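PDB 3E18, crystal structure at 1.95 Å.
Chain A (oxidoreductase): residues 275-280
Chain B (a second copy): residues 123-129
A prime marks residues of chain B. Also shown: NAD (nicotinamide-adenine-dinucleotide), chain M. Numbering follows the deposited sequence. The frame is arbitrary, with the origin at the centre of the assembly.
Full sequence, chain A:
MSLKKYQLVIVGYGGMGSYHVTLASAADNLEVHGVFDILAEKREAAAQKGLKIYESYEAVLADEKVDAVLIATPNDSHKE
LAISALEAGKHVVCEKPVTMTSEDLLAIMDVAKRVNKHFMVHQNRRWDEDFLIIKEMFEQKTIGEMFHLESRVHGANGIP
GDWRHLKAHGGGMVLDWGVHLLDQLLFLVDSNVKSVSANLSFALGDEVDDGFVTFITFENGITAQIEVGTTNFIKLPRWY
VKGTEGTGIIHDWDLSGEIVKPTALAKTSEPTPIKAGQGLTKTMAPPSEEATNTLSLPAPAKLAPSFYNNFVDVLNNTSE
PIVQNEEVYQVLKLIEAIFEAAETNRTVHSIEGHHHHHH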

# COMPACT_ATOMS: atom_id res chain seq x y z
N LYS A 275 -7.18 -20.80 13.08
CA LYS A 275 -7.07 -19.82 14.15
C LYS A 275 -6.28 -18.63 13.58
O LYS A 275 -5.09 -18.75 13.27
CB LYS A 275 -6.34 -20.44 15.34
CG LYS A 275 -6.01 -19.49 16.51
CD LYS A 275 -6.92 -19.69 17.73
CE LYS A 275 -8.22 -18.91 17.63
NZ LYS A 275 -9.05 -19.06 18.85
N ALA A 276 -6.97 -17.50 13.41
CA ALA A 276 -6.31 -16.26 13.03
C ALA A 276 -6.45 -15.28 14.19
O ALA A 276 -7.51 -14.70 14.38
CB ALA A 276 -6.94 -15.69 11.78
N GLY A 277 -5.38 -15.10 14.96
CA GLY A 277 -5.43 -14.29 16.18
C GLY A 277 -6.46 -14.84 17.16
O GLY A 277 -6.41 -16.02 17.51
N GLN A 278 -7.41 -14.00 17.56
CA GLN A 278 -8.42 -14.38 18.57
C GLN A 278 -9.67 -15.02 18.01
O GLN A 278 -10.59 -15.35 18.76
CB GLN A 278 -8.81 -13.17 19.43
CG GLN A 278 -7.70 -12.61 20.28
CD GLN A 278 -7.26 -13.57 21.38
OE1 GLN A 278 -7.86 -13.62 22.45
NE2 GLN A 278 -6.20 -14.31 21.13
N GLY A 279 -9.72 -15.22 16.69
CA GLY A 279 -10.92 -15.72 16.05
C GLY A 279 -10.69 -16.78 14.99
O GLY A 279 -9.59 -16.92 14.45
N LEU A 280 -11.74 -17.54 14.71
CA LEU A 280 -11.72 -18.51 13.63
C LEU A 280 -12.14 -17.82 12.35
O LEU A 280 -13.12 -17.06 12.33
CB LEU A 280 -12.64 -19.69 13.94
CG LEU A 280 -12.17 -20.65 15.04
CD1 LEU A 280 -13.34 -21.44 15.61
CD2 LEU A 280 -11.08 -21.59 14.52
N GLN B 123 -14.46 -5.71 20.57
CA GLN B 123 -13.24 -5.54 19.79
C GLN B 123 -12.18 -6.53 20.24
O GLN B 123 -11.14 -6.14 20.79
CB GLN B 123 -12.73 -4.08 19.78
CG GLN B 123 -13.77 -3.03 19.34
CD GLN B 123 -14.11 -3.05 17.85
OE1 GLN B 123 -13.42 -3.69 17.04
NE2 GLN B 123 -15.18 -2.34 17.48
N ASN B 124 -12.46 -7.82 19.97
CA ASN B 124 -11.64 -8.96 20.40
C ASN B 124 -10.26 -8.97 19.81
O ASN B 124 -9.36 -9.61 20.37
CB ASN B 124 -12.33 -10.31 20.09
CG ASN B 124 -12.71 -10.47 18.61
OD1 ASN B 124 -13.25 -9.55 17.98
ND2 ASN B 124 -12.44 -11.64 18.05
N ARG B 125 -10.08 -8.29 18.68
CA ARG B 125 -8.79 -8.35 18.00
C ARG B 125 -7.68 -7.45 18.57
O ARG B 125 -6.55 -7.52 18.12
CB ARG B 125 -8.93 -8.25 16.47
CG ARG B 125 -9.65 -9.48 15.90
CD ARG B 125 -9.44 -9.69 14.41
NE ARG B 125 -9.98 -11.00 13.98
CZ ARG B 125 -9.28 -12.13 13.97
NH1 ARG B 125 -8.01 -12.15 14.38
NH2 ARG B 125 -9.86 -13.25 13.55
N ARG B 126 -7.99 -6.66 19.60
CA ARG B 126 -6.94 -5.95 20.33
C ARG B 126 -6.08 -6.94 21.10
O ARG B 126 -4.96 -6.61 21.49
CB ARG B 126 -7.53 -4.96 21.33
CG ARG B 126 -8.39 -3.89 20.73
CD ARG B 126 -8.68 -2.85 21.78
NE ARG B 126 -9.57 -1.81 21.28
CZ ARG B 126 -9.92 -0.74 21.97
NH1 ARG B 126 -9.47 -0.57 23.20
NH2 ARG B 126 -10.76 0.15 21.43
N TRP B 127 -6.62 -8.14 21.35
CA TRP B 127 -5.90 -9.21 22.02
C TRP B 127 -5.15 -10.15 21.06
O TRP B 127 -4.51 -11.10 21.54
CB TRP B 127 -6.84 -10.05 22.87
CG TRP B 127 -7.30 -9.38 24.15
CD1 TRP B 127 -6.79 -9.57 25.41
CD2 TRP B 127 -8.38 -8.44 24.29
NE1 TRP B 127 -7.48 -8.80 26.32
CE2 TRP B 127 -8.47 -8.11 25.66
CE3 TRP B 127 -9.29 -7.85 23.39
CZ2 TRP B 127 -9.41 -7.20 26.15
CZ3 TRP B 127 -10.23 -6.96 23.88
CH2 TRP B 127 -10.28 -6.64 25.25
N ASP B 128 -5.23 -9.91 19.75
CA ASP B 128 -4.51 -10.72 18.75
C ASP B 128 -3.02 -10.65 19.03
O ASP B 128 -2.46 -9.56 19.20
CB ASP B 128 -4.73 -10.18 17.33
CG ASP B 128 -6.08 -10.57 16.75
OD1 ASP B 128 -6.88 -11.21 17.44
OD2 ASP B 128 -6.34 -10.24 15.57
N GLU B 129 -2.38 -11.81 19.07
CA GLU B 129 -0.95 -11.87 19.42
C GLU B 129 -0.04 -11.09 18.45
O GLU B 129 0.87 -10.39 18.90
CB GLU B 129 -0.48 -13.31 19.59
CG GLU B 129 0.92 -13.41 20.23
CD GLU B 129 1.30 -14.82 20.70
OE1 GLU B 129 0.44 -15.73 20.67
OE2 GLU B 129 2.48 -15.01 21.09
PA NAD M . -24.42 -14.89 10.70
O1A NAD M . -23.73 -16.19 10.68
O2A NAD M . -25.23 -14.72 9.48
O5B NAD M . -25.33 -14.85 12.03
C5B NAD M . -26.37 -13.91 12.17
C4B NAD M . -27.51 -14.57 12.94
O4B NAD M . -28.43 -13.62 13.44
C3B NAD M . -28.27 -15.51 12.02
O3B NAD M . -28.36 -16.76 12.66
C2B NAD M . -29.63 -14.86 11.86
O2B NAD M . -30.64 -15.83 11.76
C1B NAD M . -29.74 -14.05 13.14
N9A NAD M . -30.59 -12.86 13.06
C8A NAD M . -30.78 -12.02 12.00
N7A NAD M . -31.62 -11.03 12.39
C5A NAD M . -31.96 -11.23 13.69
C6A NAD M . -32.79 -10.55 14.56
N6A NAD M . -33.13 -9.29 14.30
N1A NAD M . -32.94 -11.02 15.84
C2A NAD M . -32.28 -12.17 16.27
N3A NAD M . -31.48 -12.85 15.38
C4A NAD M . -31.32 -12.39 14.12
O3 NAD M . -23.42 -13.66 10.89
PN NAD M . -22.06 -13.75 11.76
O1N NAD M . -20.90 -14.03 10.85
O2N NAD M . -22.32 -14.62 12.93
O5D NAD M . -21.89 -12.24 12.25
C5D NAD M . -22.82 -11.56 13.09
C4D NAD M . -22.15 -10.32 13.68
O4D NAD M . -20.90 -10.71 14.22
C3D NAD M . -21.81 -9.23 12.66
O3D NAD M . -22.01 -7.97 13.27
C2D NAD M . -20.34 -9.46 12.34
O2D NAD M . -19.63 -8.32 11.91
C1D NAD M . -19.84 -9.95 13.67
N1N NAD M . -18.65 -10.80 13.62
C2N NAD M . -17.60 -10.46 14.42
C3N NAD M . -16.44 -11.22 14.45
C7N NAD M . -15.34 -10.87 15.42
O7N NAD M . -14.09 -11.46 15.21
N7N NAD M . -15.52 -10.03 16.46
C4N NAD M . -16.37 -12.35 13.64
C5N NAD M . -17.45 -12.70 12.83
C6N NAD M . -18.60 -11.91 12.82
O HOH W 1 -10.13 -11.26 22.46
O HOH W 2 -3.99 -14.31 19.23

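The contact is small, 311 Å² over both sides, and its rule is simple: a tight β-turn of chain A offers backbone polar groups, and a short 3-10 segment of chain B answers them with charged side chains. Gln123′ leads into that segment without touching the turn. Asn124′ is the first residue to matter, with its CA-to-CB bond directed toward chain A. Its amide is occupied by the cofactor: Asn124′ OD1 accepts from NAD N7N at 2.8 Å, and Asn124′ ND2 donates to NAD O7N at 3.3 Å, a pairing that suits a side chain carrying both donor and acceptor. What it gives the turn is mainly backbone, since Asn124′ O packs 3.4 Å from Gln278 CG and also takes a hydrogen bond from water 1, which donates to Gln278 OE1 as well.

Arg125′ is the centrepiece. Its CB leaves sideways, but an extended chain (chi2 and chi3 both t) carries the guanidinium to the turn, where both terminal nitrogens converge on one carbonyl: Arg125′ NH1 to Ala276 O at 2.6 Å and Arg125′ NH2 to Ala276 O at 2.9 Å. That same oxygen accepts the bond from Gly279 N that closes the type II' turn, so the arginine reads the fold of the turn rather than a side chain. Small residues make room for it. At Gly277 the positive phi of 60° itself favours glycine, and an ideal CB would lie 2.8 Å from Arg125′ NH1 and 2.5 Å from Asp128′ CG; at Gly279 it would lie 2.9 Å from Arg125′ NH2. Ala276, buried, adds only a methyl beside the guanidinium.

Arg126′ points away and finds its partners elsewhere in the structure. The CA-to-CB bond of Trp127′ runs sideways and its ring leads off from the turn, leaving its backbone and CB as a surface for Gln278: Trp127′ C lies 3.6 Å from Gln278 CG. Gln278 has the most area covered of any residue here, its bent m, m side chain lying along the 3-10 segment.

Asp128′ completes the design by using its two carboxylate oxygens differently. Asp128′ OD2 forms a salt bridge with Arg125′ NH1 at 2.8 Å, a bond within chain B that ties the carboxylate to the guanidinium as it reaches the turn, while Asp128′ OD1 accepts from Gln278 N, also at 2.8 Å. Arginine and aspartate thus engage a carbonyl and an amide of the same turn, and the buried charges compensate each other. Glu129′ contributes through its backbone, as Glu129′ N and Gln278 NE2 both donate to water 2, while its side chain stays exposed.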